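Local coordinates for protein putative mandelate racemase (Salmonella typhimurium, PDB 2O56) that binds magnesium, belongs to the mandelate racemase family of the enolase superfamily and may act as a hydro-lyase, its substrate being unknown, at residues 160-163 and 164-168; 200-203 and 204-208; 303-306 and 307-310; 354-357 and 358-361. All coordinates share one frame; numbering follows the deposited sequence.

Interaction 1: 160-163 and 164-168; sequences ALTA and VSEGY
Ala163 and Tyr168 form the close-packed side of this helix end. The carbonyl of Ala163 takes the backbone N-H of Tyr168, N to O 3.2 Å at an N-H...O angle of 156°, and the same oxygen lies at the edge of the tyrosine ring, near its plane, 3.1 Å from CD2. Ala163 CB adds an apolar touch on CD2 at 4.3 Å. The small methyl suits this buried place, because Trp141 also packs on it while Pro368 meets the tyrosine. Between them the chain turns at Gly167, whose positive phi of 112° would press a CB against the preceding carbonyl oxygen; with two bonds back into the last turn, this is a Schellman motif closing helix 153-165.

The outer side is looser. Ser165 is exposed, and its hydroxyl, set between its own backbone N and carbonyl carbon (chi1 79°), bends back to donate to Thr162 O at 2.6 Å from OG. The backbone N-H of Glu166 is shared weakly between Thr162 O and Ala163 O, while Glu166 OE1 is hydrogen-bonded to Trp141 NE1. Thr162 OG1 turns back to Gln158 O. On a third flank Val164 CG2 lies 3.2 Å from Ala160 O, and both side chains pack on helix 195-212. Thr162 O, held weakly by the Glu166 amide, thus gains a serine hydroxyl, and Ala163 O takes an amide beyond the turn: these carbonyls are satisfied locally.

Interaction 2: 200-203 and 204-208; sequences LGYD and RMAAI
Leu200 lies across one face of the Arg204 guanidinium, one helical turn on. Its CG stands 3.6 Å above the plane and over the centre of the group, 3.7 Å from Arg204 CZ, while Leu200 CD2 lies 3.7 Å from Arg204 NH2. Leu200 CG is anti to its backbone N (chi1 -176°), which carries the branched end along the helix to meet the arginine. Arg204 is extended from CG to NE, and its methylenes run past Leu200 O, which also accepts the Arg204 backbone N-H almost straight, at 173°. An apolar branch suits the flat face of the guanidinium because the N-H groups point outward in its plane: NE to Thr151 O, NH1 to Thr175 O and Met178 O, NH2 to Asp179 O. Helix 195-212 is one of the outer helices of the TIM-like barrel, and this arginine ties it to the surrounding loops. Farther round, the Tyr202 ring turns one face to Ala206, whose CB sits 3.9 Å above the ring plane, offset toward the rim, and 4.0 Å from Tyr202 CE2. A methyl is small enough to lie against the ring face while the Tyr202 hydroxyl bonds to Glu240. Met205, bent beyond CG, leads inward onto strands 170-173 and 217-221.

Interaction 3: 303-306 and 307-310; sequences ITEV and KKIC
Thr304 and Lys308 run alongside each other in the same direction, with Thr304 CG2 4.0 Å from Lys308 NZ. The lysine methylenes run close past the threonine carbonyl, CG being 3.2 Å from Thr304 O. Glu305 is set nearly perpendicular to this extended chain; its OE1 stays 4.6 Å from Lys308 NZ, too far for a direct salt bridge, and a water joins them, donating to Glu305 OE1 at 2.7 Å and accepting from Lys308 NZ at 3.0 Å. The bend of Glu305 at chi2 (76°) brings its carboxylate back over the lysine. On the other flank Val306 CG2 touches Ile309 CD1 at 4.3 Å and CG1 touches Cys310 SG, compact apolar groups that suit a buried helix face. Helix 302-314 connects strands 292-293 and 319-320 in a beta-alpha-beta unit of the barrel. Further out, charges hold the polar ends: Arg278 forms a salt bridge with Glu305 OE2, and Glu75 does so with Lys308 NZ. Glu75 of the second subunit pairs with Lys307 NZ, which also meets Asp311 of its own chain, so the two lysines sit at a subunit interface rich in acids. The Thr304 hydroxyl is fixed by Asp103, Trp107 and Asn74.

Interaction 4: 354-357 and 358-361; sequences LLEP and NTQT
Gln360 folds back over Glu356 and Pro357, and its side chain can be followed outward. CB lies 3.3 Å from Glu356 O, the carbonyl that also accepts the Gln360 backbone N-H. CG stays beside the same oxygen at 3.4 Å, because it stands between the backbone N and the carbonyl carbon (chi1 89°). CD continues past it, and the amide then divides: OE1 comes 3.5 Å from Glu356 OE1, with carboxylate and amide planes 80° apart, while NE2 passes over Pro357 CA at 3.8 Å. The two oxygens are both acceptors, so theirs is proximity rather than a bond. The hold on the amide comes from NE2, which donates to a water that in turn donates to Pro357 O, a link suited to a group with N-H at its tip.

The short helix 356-359 begins after Leu355 at the N-cap. Proline fits its first turn, where no backbone N-H is needed. Leu355 O receives the Thr359 N-H, N to O 3.0 Å, and a second water joins Thr359 OG1 to Leu354 O. Farther along, the Thr361 hydroxyl donates to Asn358 O at 2.7 Å from OG1, nearly in line with the carbonyl, and the Thr361 amide shares that oxygen. Asn358 ND2 reaches back to Ala353 O. The helix follows strand 347-350, with Asn358 and Thr361 against Pro328 at the start of helix 328-340, and Leu354 on Pro368.

The four interactions follow one another along the chain, each closing before the next opens, and all belong to the C-terminal, TIM-barrel-like part of the protein. Interactions 1 and 2 lie on successive helices, 153-165 and 195-212, with centres 18 Å apart, and touch where Ala160 CB meets Ile208 CG2 at 3.7 Å; strand 170-173 comes between them in sequence. Interaction 3, on helix 302-314, is across the chain's centre, its own centre 32 Å from that of interaction 1. Interaction 4, on a short helix after strand 347-350, comes within about 4 Å of interaction 1 at nearest atoms, without touching. Interactions 1 to 3 lie on helices outside the parallel strands, whose ends carry magnesium ligands such as Glu221 and Glu247.

Interaction 1: 160-163 and 164-168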
loop_
_atom_site.group_PDB
_atom_site.type_symbol
_atom_site.label_atom_id
_atom_site.label_comp_id
_atom_site.label_asym_id
_atom_site.label_seq_id
_atom_site.Cartn_x
_atom_site.Cartn_y
_atom_site.Cartn_z
ATOM N N ALA A 160 5.692 37.775 25.746
ATOM C CA ALA A 160 4.480 37.528 24.965
ATOM C C ALA A 160 3.491 38.666 25.139
ATOM O O ALA A 160 2.868 39.115 24.172
ATOM C CB ALA A 160 3.835 36.224 25.398
ATOM N N LEU A 161 3.353 39.121 26.381
ATOM C CA LEU A 161 2.476 40.250 26.716
ATOM C C LEU A 161 2.951 41.566 26.111
ATOM O O LEU A 161 2.132 42.389 25.681
ATOM C CB LEU A 161 2.331 40.386 28.235
ATOM C CG LEU A 161 1.321 39.448 28.899
ATOM C CD1 LEU A 161 1.396 39.510 30.434
ATOM C CD2 LEU A 161 -0.094 39.720 28.422
ATOM N N THR A 162 4.267 41.762 26.084
ATOM C CA THR A 162 4.870 42.890 25.382
ATOM C C THR A 162 4.518 42.903 23.897
ATOM O O THR A 162 4.149 43.940 23.352
ATOM C CB THR A 162 6.398 42.924 25.594
ATOM O OG1 THR A 162 6.679 43.026 26.998
ATOM C CG2 THR A 162 7.047 44.093 24.861
ATOM N N ALA A 163 4.615 41.744 23.250
ATOM C CA ALA A 163 4.335 41.639 21.812
ATOM C C ALA A 163 2.858 41.915 21.536
ATOM O O ALA A 163 2.509 42.555 20.534
ATOM C CB ALA A 163 4.735 40.236 21.296
ATOM N N VAL A 164 1.995 41.435 22.425
ATOM C CA VAL A 164 0.548 41.654 22.310
ATOM C C VAL A 164 0.236 43.153 22.409
ATOM O O VAL A 164 -0.605 43.681 21.669
ATOM C CB VAL A 164 -0.250 40.844 23.370
ATOM C CG1 VAL A 164 -1.708 41.284 23.425
ATOM C CG2 VAL A 164 -0.163 39.347 23.090
ATOM N N SER A 165 0.952 43.837 23.295
ATOM C CA SER A 165 0.763 45.269 23.500
ATOM C C SER A 165 1.163 46.092 22.272
ATOM O O SER A 165 0.641 47.184 22.062
ATOM C CB SER A 165 1.530 45.736 24.736
ATOM O OG SER A 165 2.912 45.901 24.443
ATOM N N GLU A 166 2.064 45.552 21.454
ATOM C CA GLU A 166 2.482 46.214 20.214
ATOM C C GLU A 166 1.569 45.924 19.019
ATOM O O GLU A 166 1.805 46.424 17.928
ATOM C CB GLU A 166 3.909 45.816 19.850
ATOM C CG GLU A 166 4.957 46.203 20.878
ATOM C CD GLU A 166 6.341 45.846 20.414
ATOM O OE1 GLU A 166 6.462 45.314 19.279
ATOM O OE2 GLU A 166 7.307 46.091 21.167
ATOM N N GLY A 167 0.548 45.103 19.215
ATOM C CA GLY A 167 -0.400 44.828 18.149
ATOM C C GLY A 167 -0.403 43.428 17.560
ATOM O O GLY A 167 -1.181 43.145 16.649
ATOM N N TYR A 168 0.466 42.553 18.062
ATOM C CA TYR A 168 0.579 41.189 17.541
ATOM C C TYR A 168 -0.418 40.268 18.217
ATOM O O TYR A 168 -0.475 40.198 19.440
ATOM C CB TYR A 168 2.013 40.663 17.698
ATOM C CG TYR A 168 2.994 41.566 17.022
ATOM C CD1 TYR A 168 3.094 41.580 15.634
ATOM C CD2 TYR A 168 3.790 42.446 17.753
ATOM C CE1 TYR A 168 3.966 42.422 14.990
ATOM C CE2 TYR A 168 4.672 43.297 17.115
ATOM C CZ TYR A 168 4.751 43.273 15.728
ATOM O OH TYR A 168 5.610 44.101 15.069
#

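Interaction 2: 200-203 and 204-208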
loop_
_atom_site.group_PDB
_atom_site.type_symbol
_atom_site.label_atom_id
_atom_site.label_comp_id
_atom_site.label_asym_id
_atom_site.label_seq_id
_atom_site.Cartn_x
_atom_site.Cartn_y
_atom_site.Cartn_z
ATOM N N LEU A 200 10.000 21.909 31.826
ATOM C CA LEU A 200 10.417 23.295 31.703
ATOM C C LEU A 200 9.807 23.990 30.477
ATOM O O LEU A 200 9.167 25.035 30.602
ATOM C CB LEU A 200 11.942 23.378 31.658
ATOM C CG LEU A 200 12.576 24.774 31.618
ATOM C CD1 LEU A 200 12.117 25.641 32.804
ATOM C CD2 LEU A 200 14.093 24.647 31.599
ATOM N N GLY A 201 10.018 23.396 29.303
ATOM C CA GLY A 201 9.354 23.803 28.068
ATOM C C GLY A 201 7.848 23.940 28.197
ATOM O O GLY A 201 7.290 24.952 27.781
ATOM N N TYR A 202 7.190 22.928 28.776
ATOM C CA TYR A 202 5.746 22.988 28.984
ATOM C C TYR A 202 5.313 24.140 29.902
ATOM O O TYR A 202 4.298 24.801 29.639
ATOM C CB TYR A 202 5.209 21.679 29.575
ATOM C CG TYR A 202 3.754 21.801 29.955
ATOM C CD1 TYR A 202 2.759 21.670 28.990
ATOM C CD2 TYR A 202 3.369 22.099 31.270
ATOM C CE1 TYR A 202 1.422 21.811 29.322
ATOM C CE2 TYR A 202 2.042 22.249 31.600
ATOM C CZ TYR A 202 1.076 22.104 30.632
ATOM O OH TYR A 202 -0.249 22.247 30.958
ATOM N N ASP A 203 6.052 24.335 30.995
ATOM C CA ASP A 203 5.718 25.381 31.984
ATOM C C ASP A 203 5.886 26.779 31.394
ATOM O O ASP A 203 5.050 27.652 31.615
ATOM C CB ASP A 203 6.596 25.261 33.232
ATOM C CG ASP A 203 6.239 24.067 34.093
ATOM O OD1 ASP A 203 5.106 23.530 33.988
ATOM O OD2 ASP A 203 7.111 23.657 34.872
ATOM N N ARG A 204 6.957 26.989 30.633
ATOM C CA ARG A 204 7.111 28.237 29.886
ATOM C C ARG A 204 5.934 28.457 28.926
ATOM O O ARG A 204 5.342 29.538 28.874
ATOM C CB ARG A 204 8.433 28.261 29.110
ATOM C CG ARG A 204 9.675 28.392 29.973
ATOM C CD ARG A 204 10.854 27.787 29.267
ATOM N NE ARG A 204 12.133 28.143 29.876
ATOM C CZ ARG A 204 13.309 27.670 29.480
ATOM N NH1 ARG A 204 13.379 26.800 28.480
ATOM N NH2 ARG A 204 14.420 28.059 30.091
ATOM N N MET A 205 5.573 27.412 28.192
ATOM C CA MET A 205 4.517 27.522 27.193
ATOM C C MET A 205 3.145 27.762 27.842
ATOM O O MET A 205 2.332 28.538 27.327
ATOM C CB MET A 205 4.507 26.282 26.295
ATOM C CG MET A 205 3.643 26.423 25.063
ATOM S SD MET A 205 4.514 27.171 23.701
ATOM C CE MET A 205 5.716 25.891 23.324
ATOM N N ALA A 206 2.898 27.120 28.984
ATOM C CA ALA A 206 1.604 27.255 29.655
ATOM C C ALA A 206 1.486 28.632 30.314
ATOM O O ALA A 206 0.385 29.192 30.414
ATOM C CB ALA A 206 1.425 26.136 30.699
ATOM N N ALA A 207 2.626 29.167 30.754
ATOM C CA ALA A 207 2.741 30.554 31.237
ATOM C C ALA A 207 2.340 31.572 30.170
ATOM O O ALA A 207 1.582 32.501 30.431
ATOM C CB ALA A 207 4.177 30.825 31.719
ATOM N N ILE A 208 2.841 31.393 28.954
ATOM C CA ILE A 208 2.409 32.238 27.835
ATOM C C ILE A 208 0.894 32.165 27.619
ATOM O O ILE A 208 0.228 33.202 27.588
ATOM C CB ILE A 208 3.172 31.922 26.518
ATOM C CG1 ILE A 208 4.661 32.193 26.697
ATOM C CG2 ILE A 208 2.610 32.761 25.371
ATOM C CD1 ILE A 208 5.532 31.648 25.566
#

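Interaction 3: 303-306 and 307-310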
loop_
_atom_site.group_PDB
_atom_site.type_symbol
_atom_site.label_atom_id
_atom_site.label_comp_id
_atom_site.label_asym_id
_atom_site.label_seq_id
_atom_site.Cartn_x
_atom_site.Cartn_y
_atom_site.Cartn_z
ATOM N N ILE A 303 11.782 33.083 -6.312
ATOM C CA ILE A 303 10.382 33.390 -6.606
ATOM C C ILE A 303 9.763 32.405 -7.601
ATOM O O ILE A 303 8.598 31.995 -7.465
ATOM C CB ILE A 303 10.258 34.829 -7.132
ATOM C CG1 ILE A 303 10.598 35.823 -6.013
ATOM C CG2 ILE A 303 8.903 35.080 -7.657
ATOM C CD1 ILE A 303 11.047 37.178 -6.531
ATOM N N THR A 304 10.536 32.033 -8.617
ATOM C CA THR A 304 10.023 31.131 -9.649
ATOM C C THR A 304 9.540 29.810 -9.044
ATOM O O THR A 304 8.429 29.348 -9.338
ATOM C CB THR A 304 11.064 30.881 -10.734
ATOM O OG1 THR A 304 11.516 32.144 -11.235
ATOM C CG2 THR A 304 10.466 30.078 -11.893
ATOM N N GLU A 305 10.367 29.233 -8.178
ATOM C CA GLU A 305 10.099 27.921 -7.611
ATOM C C GLU A 305 9.153 27.998 -6.414
ATOM O O GLU A 305 8.270 27.142 -6.260
ATOM C CB GLU A 305 11.408 27.214 -7.218
ATOM C CG GLU A 305 11.195 25.770 -6.807
ATOM C CD GLU A 305 10.948 24.825 -7.971
ATOM O OE1 GLU A 305 10.949 25.257 -9.151
ATOM O OE2 GLU A 305 10.723 23.629 -7.702
ATOM N N VAL A 306 9.315 28.999 -5.560
ATOM C CA VAL A 306 8.415 29.070 -4.397
ATOM C C VAL A 306 6.940 29.309 -4.783
ATOM O O VAL A 306 6.036 28.727 -4.181
ATOM C CB VAL A 306 8.961 29.996 -3.264
ATOM C CG1 VAL A 306 7.919 30.220 -2.172
ATOM C CG2 VAL A 306 10.226 29.359 -2.640
ATOM N N LYS A 307 6.685 30.129 -5.805
ATOM C CA LYS A 307 5.333 30.233 -6.348
ATOM C C LYS A 307 4.792 28.852 -6.736
ATOM O O LYS A 307 3.659 28.530 -6.445
ATOM C CB LYS A 307 5.284 31.191 -7.550
ATOM C CG LYS A 307 3.892 31.447 -8.114
ATOM C CD LYS A 307 2.984 32.147 -7.095
ATOM C CE LYS A 307 1.619 32.516 -7.707
ATOM N NZ LYS A 307 0.981 31.388 -8.481
ATOM N N LYS A 308 5.612 28.050 -7.404
ATOM C CA LYS A 308 5.210 26.697 -7.811
ATOM C C LYS A 308 4.949 25.769 -6.617
ATOM O O LYS A 308 3.965 25.018 -6.604
ATOM C CB LYS A 308 6.258 26.118 -8.756
ATOM C CG LYS A 308 6.441 26.968 -10.015
ATOM C CD LYS A 308 7.581 26.383 -10.877
ATOM C CE LYS A 308 7.677 27.119 -12.203
ATOM N NZ LYS A 308 8.848 26.571 -13.005
ATOM N N ILE A 309 5.810 25.852 -5.605
ATOM C CA ILE A 309 5.572 25.183 -4.324
ATOM C C ILE A 309 4.212 25.526 -3.724
ATOM O O ILE A 309 3.450 24.629 -3.374
ATOM C CB ILE A 309 6.733 25.441 -3.316
ATOM C CG1 ILE A 309 8.024 24.792 -3.825
ATOM C CG2 ILE A 309 6.383 24.920 -1.892
ATOM C CD1 ILE A 309 9.274 25.188 -3.029
ATOM N N CYS A 310 3.888 26.817 -3.627
ATOM C CA CYS A 310 2.625 27.248 -3.017
ATOM C C CYS A 310 1.422 26.748 -3.790
ATOM O O CYS A 310 0.418 26.367 -3.184
ATOM C CB CYS A 310 2.551 28.774 -2.877
ATOM S SG CYS A 310 3.842 29.452 -1.857
HETATM O O HOH W 1 11.129 27.014 -11.140
#

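Interaction 4: 354-357 and 358-361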
loop_
_atom_site.group_PDB
_atom_site.type_symbol
_atom_site.label_atom_id
_atom_site.label_comp_id
_atom_site.label_asym_id
_atom_site.label_seq_id
_atom_site.Cartn_x
_atom_site.Cartn_y
_atom_site.Cartn_z
ATOM N N LEU A 354 13.334 44.805 12.660
ATOM C CA LEU A 354 12.842 46.158 12.921
ATOM C C LEU A 354 13.978 47.124 13.260
ATOM O O LEU A 354 13.794 48.339 13.234
ATOM C CB LEU A 354 11.855 46.126 14.094
ATOM C CG LEU A 354 10.598 45.262 13.998
ATOM C CD1 LEU A 354 9.947 45.124 15.379
ATOM C CD2 LEU A 354 9.630 45.880 13.006
ATOM N N LEU A 355 15.144 46.574 13.589
ATOM C CA LEU A 355 16.210 47.335 14.227
ATOM C C LEU A 355 17.124 47.997 13.208
ATOM O O LEU A 355 17.262 47.510 12.088
ATOM C CB LEU A 355 17.026 46.430 15.149
ATOM C CG LEU A 355 16.269 45.776 16.301
ATOM C CD1 LEU A 355 17.216 44.930 17.130
ATOM C CD2 LEU A 355 15.589 46.828 17.172
ATOM N N GLU A 356 17.800 49.049 13.640
ATOM C CA GLU A 356 18.702 49.835 12.818
ATOM C C GLU A 356 19.740 49.120 12.019
ATOM O O GLU A 356 19.837 49.336 10.869
ATOM C CB GLU A 356 19.379 50.906 13.646
ATOM C CG GLU A 356 18.505 52.067 13.865
ATOM C CD GLU A 356 18.457 52.927 12.665
ATOM O OE1 GLU A 356 19.563 53.228 12.181
ATOM O OE2 GLU A 356 17.355 53.296 12.205
ATOM N N PRO A 357 20.542 48.293 12.638
ATOM C CA PRO A 357 21.571 47.549 11.876
ATOM C C PRO A 357 21.035 46.667 10.736
ATOM O O PRO A 357 21.765 46.393 9.770
ATOM C CB PRO A 357 22.249 46.682 12.946
ATOM C CG PRO A 357 21.954 47.362 14.242
ATOM C CD PRO A 357 20.596 47.962 14.076
ATOM N N ASN A 358 19.775 46.239 10.851
ATOM C CA ASN A 358 19.087 45.582 9.749
ATOM C C ASN A 358 18.583 46.557 8.692
ATOM O O ASN A 358 18.905 46.436 7.501
ATOM C CB ASN A 358 17.936 44.717 10.262
ATOM C CG ASN A 358 17.378 43.791 9.187
ATOM O OD1 ASN A 358 18.096 42.954 8.638
ATOM N ND2 ASN A 358 16.100 43.963 8.862
ATOM N N THR A 359 17.768 47.516 9.121
ATOM C CA THR A 359 16.996 48.305 8.180
ATOM C C THR A 359 17.861 49.284 7.399
ATOM O O THR A 359 17.531 49.623 6.264
ATOM C CB THR A 359 15.854 49.077 8.855
ATOM O OG1 THR A 359 16.398 49.947 9.850
ATOM C CG2 THR A 359 14.873 48.117 9.501
ATOM N N GLN A 360 18.972 49.716 8.001
ATOM C CA GLN A 360 19.851 50.706 7.387
ATOM C C GLN A 360 20.644 50.139 6.216
ATOM O O GLN A 360 21.227 50.890 5.447
ATOM C CB GLN A 360 20.775 51.361 8.430
ATOM C CG GLN A 360 22.122 50.642 8.672
ATOM C CD GLN A 360 22.811 51.022 9.999
ATOM O OE1 GLN A 360 22.476 52.028 10.635
ATOM N NE2 GLN A 360 23.783 50.207 10.413
ATOM N N THR A 361 20.658 48.815 6.074
ATOM C CA THR A 361 21.334 48.178 4.938
ATOM C C THR A 361 20.637 48.489 3.628
ATOM O O THR A 361 21.271 48.439 2.575
ATOM C CB THR A 361 21.495 46.626 5.085
ATOM O OG1 THR A 361 20.212 45.994 5.160
ATOM C CG2 THR A 361 22.304 46.268 6.315
HETATM O O HOH W 2 14.456 50.379 11.795
HETATM O O HOH W 3 24.016 47.518 9.511
#